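Local structure of oxidoreductase (Bordetella pertussis, 3Q2K) at residues 120-125 / 147-152; 33-38 / 97-102; 43-48 / 319-324. The protein probably oxidises the sugar of UDP-GlcNAcA with NAD as cofactor, a step required for making 2,3-diacetamido-2,3-dideoxy-D-mannuronic acid. All blocks are in the same frame, centred on the assembly; numbering follows the deposited sequence.

Contact 1. Residues 120-125 / 147-152; sequences VSEKPM and FVVKQN. With NAI (1,4-dihydronicotinamide adenine dinucleotide), chain U.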
# COMPACT_ATOMS: atom_id res chain seq x y z
N VAL C 120 10.50 13.58 -38.66
CA VAL C 120 11.01 12.23 -38.46
C VAL C 120 11.85 12.29 -37.19
O VAL C 120 12.94 12.84 -37.21
CB VAL C 120 11.85 11.70 -39.64
CG1 VAL C 120 12.32 10.28 -39.37
CG2 VAL C 120 11.05 11.72 -40.93
N SER C 121 11.32 11.80 -36.07
CA SER C 121 12.08 11.87 -34.82
C SER C 121 12.91 10.62 -34.60
O SER C 121 12.40 9.51 -34.82
CB SER C 121 11.15 12.03 -33.62
OG SER C 121 11.91 12.20 -32.44
N GLU C 122 14.17 10.76 -34.20
CA GLU C 122 14.93 9.58 -33.81
C GLU C 122 14.38 8.95 -32.54
O GLU C 122 13.66 9.61 -31.78
CB GLU C 122 16.41 9.90 -33.56
CG GLU C 122 17.27 9.60 -34.77
CD GLU C 122 17.40 8.11 -35.00
OE1 GLU C 122 18.05 7.69 -35.99
OE2 GLU C 122 16.86 7.34 -34.18
N LYS C 123 14.70 7.68 -32.31
CA LYS C 123 14.27 7.03 -31.07
C LYS C 123 15.11 7.55 -29.90
O LYS C 123 16.23 8.02 -30.11
CB LYS C 123 14.22 5.50 -31.17
CG LYS C 123 15.51 4.80 -31.58
CD LYS C 123 16.72 5.37 -30.84
CE LYS C 123 17.20 4.58 -29.63
NZ LYS C 123 18.51 5.17 -29.18
N PRO C 124 14.53 7.57 -28.70
CA PRO C 124 13.09 7.37 -28.62
C PRO C 124 12.48 8.76 -28.81
O PRO C 124 13.21 9.75 -28.80
CB PRO C 124 12.91 6.92 -27.18
CG PRO C 124 13.90 7.79 -26.46
CD PRO C 124 15.12 7.85 -27.37
N MET C 125 11.16 8.86 -28.91
CA MET C 125 10.59 10.15 -29.29
C MET C 125 10.72 11.18 -28.17
O MET C 125 10.60 12.38 -28.41
CB MET C 125 9.11 10.00 -29.66
CG MET C 125 8.20 9.38 -28.59
SD MET C 125 6.59 8.81 -29.22
CE MET C 125 6.02 10.36 -29.93
N PHE C 147 6.89 10.70 -37.72
CA PHE C 147 7.39 9.33 -37.79
C PHE C 147 8.41 9.14 -36.66
O PHE C 147 9.06 10.08 -36.25
CB PHE C 147 8.15 9.02 -39.09
CG PHE C 147 7.40 9.37 -40.34
CD1 PHE C 147 6.78 8.37 -41.09
CD2 PHE C 147 7.34 10.67 -40.80
CE1 PHE C 147 6.09 8.67 -42.24
CE2 PHE C 147 6.67 10.97 -41.97
CZ PHE C 147 6.02 9.97 -42.67
N VAL C 148 8.55 7.93 -36.12
CA VAL C 148 9.58 7.65 -35.13
C VAL C 148 10.49 6.55 -35.67
O VAL C 148 10.05 5.50 -36.15
CB VAL C 148 8.95 7.25 -33.79
CG1 VAL C 148 10.04 6.86 -32.79
CG2 VAL C 148 8.03 8.37 -33.31
N VAL C 149 11.80 6.75 -35.62
CA VAL C 149 12.69 5.80 -36.29
C VAL C 149 12.71 4.51 -35.49
O VAL C 149 13.09 4.52 -34.33
CB VAL C 149 14.12 6.35 -36.40
CG1 VAL C 149 15.07 5.27 -36.86
CG2 VAL C 149 14.11 7.52 -37.37
N LYS C 150 12.28 3.39 -36.07
CA LYS C 150 12.43 2.14 -35.35
C LYS C 150 12.93 1.14 -36.38
O LYS C 150 12.16 0.29 -36.82
CB LYS C 150 11.10 1.68 -34.75
CG LYS C 150 11.19 1.37 -33.27
CD LYS C 150 11.06 2.68 -32.52
CE LYS C 150 10.98 2.40 -31.02
NZ LYS C 150 12.13 2.87 -30.19
N GLN C 151 14.21 1.21 -36.72
CA GLN C 151 14.64 0.50 -37.92
C GLN C 151 14.56 -1.01 -37.78
O GLN C 151 14.37 -1.68 -38.79
CB GLN C 151 15.97 0.98 -38.51
CG GLN C 151 17.23 0.62 -37.71
CD GLN C 151 17.53 1.66 -36.66
OE1 GLN C 151 16.63 2.33 -36.15
NE2 GLN C 151 18.82 1.85 -36.38
N ASN C 152 14.68 -1.54 -36.56
CA ASN C 152 14.81 -2.99 -36.46
C ASN C 152 13.51 -3.62 -36.91
O ASN C 152 13.46 -4.81 -37.24
CB ASN C 152 15.09 -3.45 -35.02
CG ASN C 152 16.51 -3.17 -34.57
OD1 ASN C 152 17.29 -2.49 -35.25
ND2 ASN C 152 16.84 -3.62 -33.38
PA NAI U . 25.28 13.09 -30.62
O1A NAI U . 25.90 13.80 -29.48
O2A NAI U . 26.47 12.40 -31.46
O5B NAI U . 24.75 14.02 -31.82
C5B NAI U . 24.33 15.25 -31.24
C4B NAI U . 24.22 16.42 -32.22
O4B NAI U . 23.07 17.21 -31.89
C3B NAI U . 25.51 17.17 -31.85
O3B NAI U . 26.19 17.49 -33.06
C2B NAI U . 24.92 18.34 -31.02
O2B NAI U . 25.67 19.55 -31.15
C1B NAI U . 23.61 18.54 -31.82
N9A NAI U . 22.74 19.41 -31.04
C8A NAI U . 22.67 19.55 -29.69
N7A NAI U . 21.74 20.41 -29.43
C5A NAI U . 21.15 20.89 -30.55
C6A NAI U . 20.12 21.80 -30.86
N6A NAI U . 19.41 22.47 -29.88
N1A NAI U . 19.83 21.97 -32.15
C2A NAI U . 20.46 21.31 -33.11
N3A NAI U . 21.43 20.46 -32.86
C4A NAI U . 21.78 20.21 -31.61
O3 NAI U . 24.50 11.77 -30.13
PN NAI U . 23.75 10.92 -31.27
O1N NAI U . 24.32 9.51 -30.99
O2N NAI U . 23.99 11.15 -32.77
O5D NAI U . 22.21 10.87 -30.80
C5D NAI U . 21.42 10.63 -31.96
C4D NAI U . 19.93 10.72 -31.61
O4D NAI U . 19.49 9.60 -32.41
C3D NAI U . 19.61 10.36 -30.15
O3D NAI U . 18.22 10.34 -29.86
C2D NAI U . 20.03 8.87 -30.16
O2D NAI U . 19.21 8.20 -29.21
C1D NAI U . 19.44 8.46 -31.53
N1N NAI U . 20.19 7.38 -32.18
C2N NAI U . 19.49 6.45 -32.79
C3N NAI U . 20.17 5.42 -33.42
C7N NAI U . 19.40 4.35 -34.09
O7N NAI U . 19.92 3.27 -34.28
N7N NAI U . 18.13 4.61 -34.45
C4N NAI U . 21.56 5.38 -33.37
C5N NAI U . 22.22 6.39 -32.70
C6N NAI U . 21.50 7.41 -32.11
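Phe147 starts the parallel pairing with 120-125: its carbonyl O accepts a hydrogen bond from Ser121 N at 2.8 Å, and on the same sheet face its ring carbon CD2 lies 3.9 Å from CG2 of Val120, two apolar groups fit for a buried strand. Val148 turns to the other face, where its CG2 packs on CB of Met125. Val149 carries the pairing from the strands into the cofactor site. Its N donates to Ser121 O at 2.9 Å, while its two methyls serve different neighbours: CG1, anti to the backbone N (chi1 170°), lies beside the carboxylate of Glu122, and CG2 turns back to CG1 of Val120. The end of Lys150 packs against the aliphatic base of Lys123, NZ 3.5 Å from CB, which keeps the two NZ atoms 6.9 Å apart. Gln151 reaches past the protein contact to the nicotinamide carboxamide, as an amide can: NE2 donates to O7N at 2.8 Å, and OE1 accepts from N7N. N7N also donates to Glu122 OE2, 3.0 Å away; both N7N bonds are nearly straight (171°). Glu122 OE1 is taken by His45 and His321. Glu122-Lys123-Pro124 is the EKP motif of the Gfo/Idh/MocA family, with a cis peptide before the proline; Lys123 O accepts hydrogen bonds from O2D and O3D of the nicotinamide ribose. With both ends of the carboxamide held, its rotation is restrained, and Lys123 NZ, bonded to O2D at 3.1 Å and also to the UDP-sugar, links cofactor and substrate, consistent with a site built for hydride transfer.

Contact 2. Residues 33-38 / 97-102; sequences FGLVGC and VLATPS. With NAI (1,4-dihydronicotinamide adenine dinucleotide), chain U.
Val97 N donates to Gly34 O at 2.6 Å, the first rung of a parallel ladder that continues with Val36 N to Val97 O and Ala99 N to Val36 O, the last at 2.8 Å. The side chains sort themselves by face. Val97 holds CG1 opposite its backbone N (chi1 170°), which sets that methyl 3.5 Å from CD1 of Leu35, while its CG2 turns to CD1 of Phe33; the small CB of Ala99 fits against the same Leu35 methyl. On the other face, Val36 and Leu98 lie side by side, CG2 to CD2. Past the ladder the two chains turn into the dinucleotide site of a Rossmann fold. Gly37 opens the glycine-rich turn: its positive phi (102°) and its closeness to the carbonyl of Ala99 leave no room for a beta carbon, and its bare CA comes 3.6 Å from O4B of the adenosine ribose. CG1 of Val36 and CG2 of Thr100 make an apolar lining for the adenine, Thr100 CG2 being 3.4 Å from N3A. Farther along, Ser102 OG shares a 2.6 Å hydrogen bond with O3D of the nicotinamide ribose. In the sheet, strand 56-62 flanks 31-36 and strand 118-121 flanks 95-98; helix 42-50 covers Leu35 and Val97 with Ile46 and His45, and helix 105-114 covers Val36 and Leu98 with Gln108 and Ala109.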
# COMPACT_ATOMS: atom_id res chain seq x y z
N PHE C 33 14.23 17.00 -47.43
CA PHE C 33 14.51 16.70 -46.03
C PHE C 33 15.48 17.69 -45.38
O PHE C 33 16.44 18.12 -46.01
CB PHE C 33 15.23 15.37 -45.87
CG PHE C 33 14.34 14.17 -45.94
CD1 PHE C 33 13.56 13.81 -44.86
CD2 PHE C 33 14.32 13.38 -47.07
CE1 PHE C 33 12.77 12.68 -44.92
CE2 PHE C 33 13.53 12.26 -47.14
CZ PHE C 33 12.75 11.91 -46.06
N GLY C 34 15.27 17.96 -44.10
CA GLY C 34 16.21 18.74 -43.32
C GLY C 34 16.68 17.89 -42.15
O GLY C 34 15.87 17.17 -41.56
N LEU C 35 17.97 17.95 -41.86
CA LEU C 35 18.54 17.22 -40.74
C LEU C 35 18.92 18.15 -39.60
O LEU C 35 19.62 19.15 -39.79
CB LEU C 35 19.76 16.41 -41.21
CG LEU C 35 20.49 15.63 -40.12
CD1 LEU C 35 19.57 14.58 -39.55
CD2 LEU C 35 21.73 14.94 -40.69
N VAL C 36 18.43 17.84 -38.40
CA VAL C 36 18.70 18.64 -37.20
C VAL C 36 19.55 17.80 -36.24
O VAL C 36 19.08 16.80 -35.70
CB VAL C 36 17.39 19.01 -36.51
CG1 VAL C 36 17.62 19.92 -35.31
CG2 VAL C 36 16.43 19.61 -37.53
N GLY C 37 20.79 18.22 -36.05
CA GLY C 37 21.78 17.47 -35.27
C GLY C 37 22.78 16.73 -36.15
O GLY C 37 22.43 15.76 -36.83
N CYS C 38 24.04 17.18 -36.14
CA CYS C 38 25.04 16.57 -37.01
C CYS C 38 26.08 15.82 -36.21
O CYS C 38 27.28 16.04 -36.37
CB CYS C 38 25.74 17.63 -37.86
SG CYS C 38 24.54 18.57 -38.81
N VAL C 97 14.38 15.97 -39.87
CA VAL C 97 14.84 14.77 -39.19
C VAL C 97 15.49 15.17 -37.87
O VAL C 97 16.36 16.05 -37.85
CB VAL C 97 15.86 14.00 -40.03
CG1 VAL C 97 16.47 12.92 -39.15
CG2 VAL C 97 15.19 13.39 -41.26
N LEU C 98 15.06 14.55 -36.78
CA LEU C 98 15.53 14.98 -35.46
C LEU C 98 16.56 13.99 -34.91
O LEU C 98 16.25 12.84 -34.59
CB LEU C 98 14.37 15.28 -34.51
CG LEU C 98 13.23 16.17 -35.02
CD1 LEU C 98 12.04 16.25 -34.05
CD2 LEU C 98 13.79 17.56 -35.27
N ALA C 99 17.81 14.45 -34.87
CA ALA C 99 18.96 13.57 -34.68
C ALA C 99 19.71 14.13 -33.48
O ALA C 99 20.91 13.94 -33.34
CB ALA C 99 19.84 13.53 -35.90
N THR C 100 18.97 14.88 -32.67
CA THR C 100 19.53 15.52 -31.49
C THR C 100 19.44 14.62 -30.25
O THR C 100 18.91 13.51 -30.31
CB THR C 100 18.76 16.83 -31.24
OG1 THR C 100 17.36 16.57 -31.42
CG2 THR C 100 19.24 17.89 -32.24
N PRO C 101 20.00 15.11 -29.13
CA PRO C 101 19.81 14.44 -27.86
C PRO C 101 18.31 14.18 -27.70
O PRO C 101 17.50 15.03 -28.07
CB PRO C 101 20.37 15.45 -26.86
CG PRO C 101 21.33 16.32 -27.63
CD PRO C 101 20.70 16.40 -28.99
N SER C 102 17.94 13.00 -27.21
CA SER C 102 16.55 12.53 -27.14
C SER C 102 15.56 13.45 -26.44
O SER C 102 14.45 13.64 -26.92
CB SER C 102 16.52 11.12 -26.55
OG SER C 102 17.39 10.35 -27.36
PA NAI U . 25.28 13.09 -30.62
O1A NAI U . 25.90 13.80 -29.48
O2A NAI U . 26.47 12.40 -31.46
O5B NAI U . 24.75 14.02 -31.82
C5B NAI U . 24.33 15.25 -31.24
C4B NAI U . 24.22 16.42 -32.22
O4B NAI U . 23.07 17.21 -31.89
C3B NAI U . 25.51 17.17 -31.85
O3B NAI U . 26.19 17.49 -33.06
C2B NAI U . 24.92 18.34 -31.02
O2B NAI U . 25.67 19.55 -31.15
C1B NAI U . 23.61 18.54 -31.82
N9A NAI U . 22.74 19.41 -31.04
C8A NAI U . 22.67 19.55 -29.69
N7A NAI U . 21.74 20.41 -29.43
C5A NAI U . 21.15 20.89 -30.55
C6A NAI U . 20.12 21.80 -30.86
N6A NAI U . 19.41 22.47 -29.88
N1A NAI U . 19.83 21.97 -32.15
C2A NAI U . 20.46 21.31 -33.11
N3A NAI U . 21.43 20.46 -32.86
C4A NAI U . 21.78 20.21 -31.61
O3 NAI U . 24.50 11.77 -30.13
PN NAI U . 23.75 10.92 -31.27
O1N NAI U . 24.32 9.51 -30.99
O2N NAI U . 23.99 11.15 -32.77
O5D NAI U . 22.21 10.87 -30.80
C5D NAI U . 21.42 10.63 -31.96
C4D NAI U . 19.93 10.72 -31.61
O4D NAI U . 19.49 9.60 -32.41
C3D NAI U . 19.61 10.36 -30.15
O3D NAI U . 18.22 10.34 -29.86
C2D NAI U . 20.03 8.87 -30.16
O2D NAI U . 19.21 8.20 -29.21
C1D NAI U . 19.44 8.46 -31.53
N1N NAI U . 20.19 7.38 -32.18
C2N NAI U . 19.49 6.45 -32.79
C3N NAI U . 20.17 5.42 -33.42
C7N NAI U . 19.40 4.35 -34.09
O7N NAI U . 19.92 3.27 -34.28
N7N NAI U . 18.13 4.61 -34.45
C4N NAI U . 21.56 5.38 -33.37
C5N NAI U . 22.22 6.39 -32.70
C6N NAI U . 21.50 7.41 -32.11

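Contact 3. Residues 43-48 / 319-324; sequences KNHIGA and FGHPLY. With NAI (1,4-dihydronicotinamide adenine dinucleotide), chain U.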
# COMPACT_ATOMS: atom_id res chain seq x y z
N LYS C 43 25.29 10.63 -39.87
CA LYS C 43 25.89 9.94 -41.01
C LYS C 43 25.08 8.80 -41.61
O LYS C 43 25.19 8.53 -42.81
CB LYS C 43 27.30 9.49 -40.65
CG LYS C 43 28.28 10.59 -41.02
CD LYS C 43 29.46 10.67 -40.06
CE LYS C 43 30.17 11.99 -40.24
NZ LYS C 43 31.43 12.08 -39.44
N ASN C 44 24.24 8.14 -40.81
CA ASN C 44 23.39 7.11 -41.40
C ASN C 44 22.18 7.76 -42.05
O ASN C 44 21.58 7.19 -42.97
CB ASN C 44 22.89 6.10 -40.37
CG ASN C 44 24.00 5.65 -39.45
OD1 ASN C 44 24.23 4.45 -39.30
ND2 ASN C 44 24.70 6.61 -38.86
N HIS C 45 21.80 8.93 -41.55
CA HIS C 45 20.62 9.57 -42.11
C HIS C 45 21.07 10.11 -43.47
O HIS C 45 20.53 9.68 -44.49
CB HIS C 45 20.10 10.68 -41.20
CG HIS C 45 19.37 10.15 -40.01
ND1 HIS C 45 18.04 9.79 -40.06
CD2 HIS C 45 19.80 9.84 -38.76
CE1 HIS C 45 17.67 9.31 -38.89
NE2 HIS C 45 18.72 9.35 -38.08
N ILE C 46 22.04 11.02 -43.44
CA ILE C 46 22.63 11.58 -44.65
C ILE C 46 22.83 10.49 -45.70
O ILE C 46 22.42 10.63 -46.85
CB ILE C 46 24.03 12.15 -44.37
CG1 ILE C 46 23.96 13.44 -43.55
CG2 ILE C 46 24.77 12.46 -45.67
CD1 ILE C 46 25.34 13.71 -42.96
N GLY C 47 23.46 9.38 -45.34
CA GLY C 47 23.60 8.29 -46.29
C GLY C 47 22.37 7.48 -46.65
O GLY C 47 22.31 6.82 -47.69
N ALA C 48 21.36 7.48 -45.78
CA ALA C 48 20.17 6.73 -46.14
C ALA C 48 19.44 7.61 -47.15
O ALA C 48 18.94 7.12 -48.16
CB ALA C 48 19.28 6.43 -44.94
N PHE C 319 23.63 -0.39 -40.33
CA PHE C 319 23.16 0.47 -41.41
C PHE C 319 21.69 0.19 -41.67
O PHE C 319 21.31 -0.18 -42.79
CB PHE C 319 23.92 0.20 -42.72
CG PHE C 319 25.42 0.24 -42.63
CD1 PHE C 319 26.12 1.44 -42.69
CD2 PHE C 319 26.16 -0.94 -42.59
CE1 PHE C 319 27.51 1.47 -42.64
CE2 PHE C 319 27.55 -0.93 -42.54
CZ PHE C 319 28.24 0.28 -42.58
N GLY C 320 20.84 0.34 -40.65
CA GLY C 320 19.44 -0.01 -40.83
C GLY C 320 18.57 1.09 -41.41
O GLY C 320 17.47 0.86 -41.92
N HIS C 321 19.06 2.32 -41.31
CA HIS C 321 18.19 3.41 -41.73
C HIS C 321 17.74 3.37 -43.19
O HIS C 321 16.62 3.80 -43.47
CB HIS C 321 18.80 4.77 -41.37
CG HIS C 321 19.02 4.97 -39.91
ND1 HIS C 321 20.06 4.39 -39.23
CD2 HIS C 321 18.37 5.75 -39.01
CE1 HIS C 321 20.04 4.80 -37.97
NE2 HIS C 321 19.00 5.59 -37.80
N PRO C 322 18.56 2.86 -44.12
CA PRO C 322 18.18 2.93 -45.53
C PRO C 322 16.80 2.32 -45.74
O PRO C 322 15.95 2.86 -46.46
CB PRO C 322 19.27 2.14 -46.27
CG PRO C 322 20.15 1.55 -45.20
CD PRO C 322 19.96 2.42 -43.98
N LEU C 323 16.58 1.18 -45.10
CA LEU C 323 15.28 0.50 -45.13
C LEU C 323 14.14 1.28 -44.48
O LEU C 323 13.01 1.28 -44.99
CB LEU C 323 15.43 -0.83 -44.41
CG LEU C 323 16.03 -1.85 -45.37
CD1 LEU C 323 16.68 -2.98 -44.58
CD2 LEU C 323 14.88 -2.29 -46.27
N TYR C 324 14.40 1.90 -43.34
CA TYR C 324 13.34 2.68 -42.71
C TYR C 324 12.88 3.80 -43.64
O TYR C 324 11.71 4.18 -43.65
CB TYR C 324 13.81 3.28 -41.38
CG TYR C 324 12.76 4.10 -40.65
CD1 TYR C 324 12.65 5.47 -40.86
CD2 TYR C 324 11.87 3.52 -39.76
CE1 TYR C 324 11.71 6.23 -40.20
CE2 TYR C 324 10.91 4.27 -39.10
CZ TYR C 324 10.82 5.62 -39.34
OH TYR C 324 9.90 6.41 -38.68
PA NAI U . 25.28 13.09 -30.62
O1A NAI U . 25.90 13.80 -29.48
O2A NAI U . 26.47 12.40 -31.46
O5B NAI U . 24.75 14.02 -31.82
C5B NAI U . 24.33 15.25 -31.24
C4B NAI U . 24.22 16.42 -32.22
O4B NAI U . 23.07 17.21 -31.89
C3B NAI U . 25.51 17.17 -31.85
O3B NAI U . 26.19 17.49 -33.06
C2B NAI U . 24.92 18.34 -31.02
O2B NAI U . 25.67 19.55 -31.15
C1B NAI U . 23.61 18.54 -31.82
N9A NAI U . 22.74 19.41 -31.04
C8A NAI U . 22.67 19.55 -29.69
N7A NAI U . 21.74 20.41 -29.43
C5A NAI U . 21.15 20.89 -30.55
C6A NAI U . 20.12 21.80 -30.86
N6A NAI U . 19.41 22.47 -29.88
N1A NAI U . 19.83 21.97 -32.15
C2A NAI U . 20.46 21.31 -33.11
N3A NAI U . 21.43 20.46 -32.86
C4A NAI U . 21.78 20.21 -31.61
O3 NAI U . 24.50 11.77 -30.13
PN NAI U . 23.75 10.92 -31.27
O1N NAI U . 24.32 9.51 -30.99
O2N NAI U . 23.99 11.15 -32.77
O5D NAI U . 22.21 10.87 -30.80
C5D NAI U . 21.42 10.63 -31.96
C4D NAI U . 19.93 10.72 -31.61
O4D NAI U . 19.49 9.60 -32.41
C3D NAI U . 19.61 10.36 -30.15
O3D NAI U . 18.22 10.34 -29.86
C2D NAI U . 20.03 8.87 -30.16
O2D NAI U . 19.21 8.20 -29.21
C1D NAI U . 19.44 8.46 -31.53
N1N NAI U . 20.19 7.38 -32.18
C2N NAI U . 19.49 6.45 -32.79
C3N NAI U . 20.17 5.42 -33.42
C7N NAI U . 19.40 4.35 -34.09
O7N NAI U . 19.92 3.27 -34.28
N7N NAI U . 18.13 4.61 -34.45
C4N NAI U . 21.56 5.38 -33.37
C5N NAI U . 22.22 6.39 -32.70
C6N NAI U . 21.50 7.41 -32.11
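Asn44 lies on helix 42-50, the helix that follows the glycine-rich turn of the Rossmann fold, and here that helix packs on the start of helix 321-333 from the C-terminal family region. The CB of Asn44 comes 3.5 Å from ND1 of His321, with the amide plane 56° from the ring plane; its ND2 bonds to the carbonyl O of Ile41, just ahead of the helix, and it is CB that comes nearest to the histidine. That ND1 is buried and has no partner in the model. His45, next along, offers its ring face to the edge of His321 in a T-shaped (edge-to-face) pair, with centroids 4.6 Å apart and CD2 of His321 3.6 Å from His45 CE1. With CG anti to its carbonyl carbon (chi1 -61°), His321 turns its ring toward helix 42-50. Two imidazoles suit this place because each keeps NE2 for Glu122, while His45 ND1 goes to Tyr325 OH. The shared carboxylate probably helps orient the two rings, and His321 NE2 lies 3.6 Å from the carboxamide N7N. One turn on, Ala48 is small enough to bring the backbones together, its CA 4.3 Å from that of Pro322 and its CB 3.7 Å from Pro322 CA.

In the fold
The three contacts lie around one NADH, their centres 11 to 13 Å apart. Contacts 1 and 2 belong to the same six-stranded parallel sheet, where strands 95-98 and 118-121 are neighbours joined by backbone bonds between Leu98 and both Val120 and Glu122; along the chain both segments of contact 2 come before those of contact 1. Contact 3 interleaves with contact 2: helix 42-50 directly follows strand 31-36, but its partner comes from the C-terminal family region, well after contact 1. Tyr324, weakly bonded to Val148 O, joins helix 321-333 to the sheet edge, and His45 packs helix 42-50 on Val97. Residues distant in sequence thus complete the nicotinamide end of the pocket.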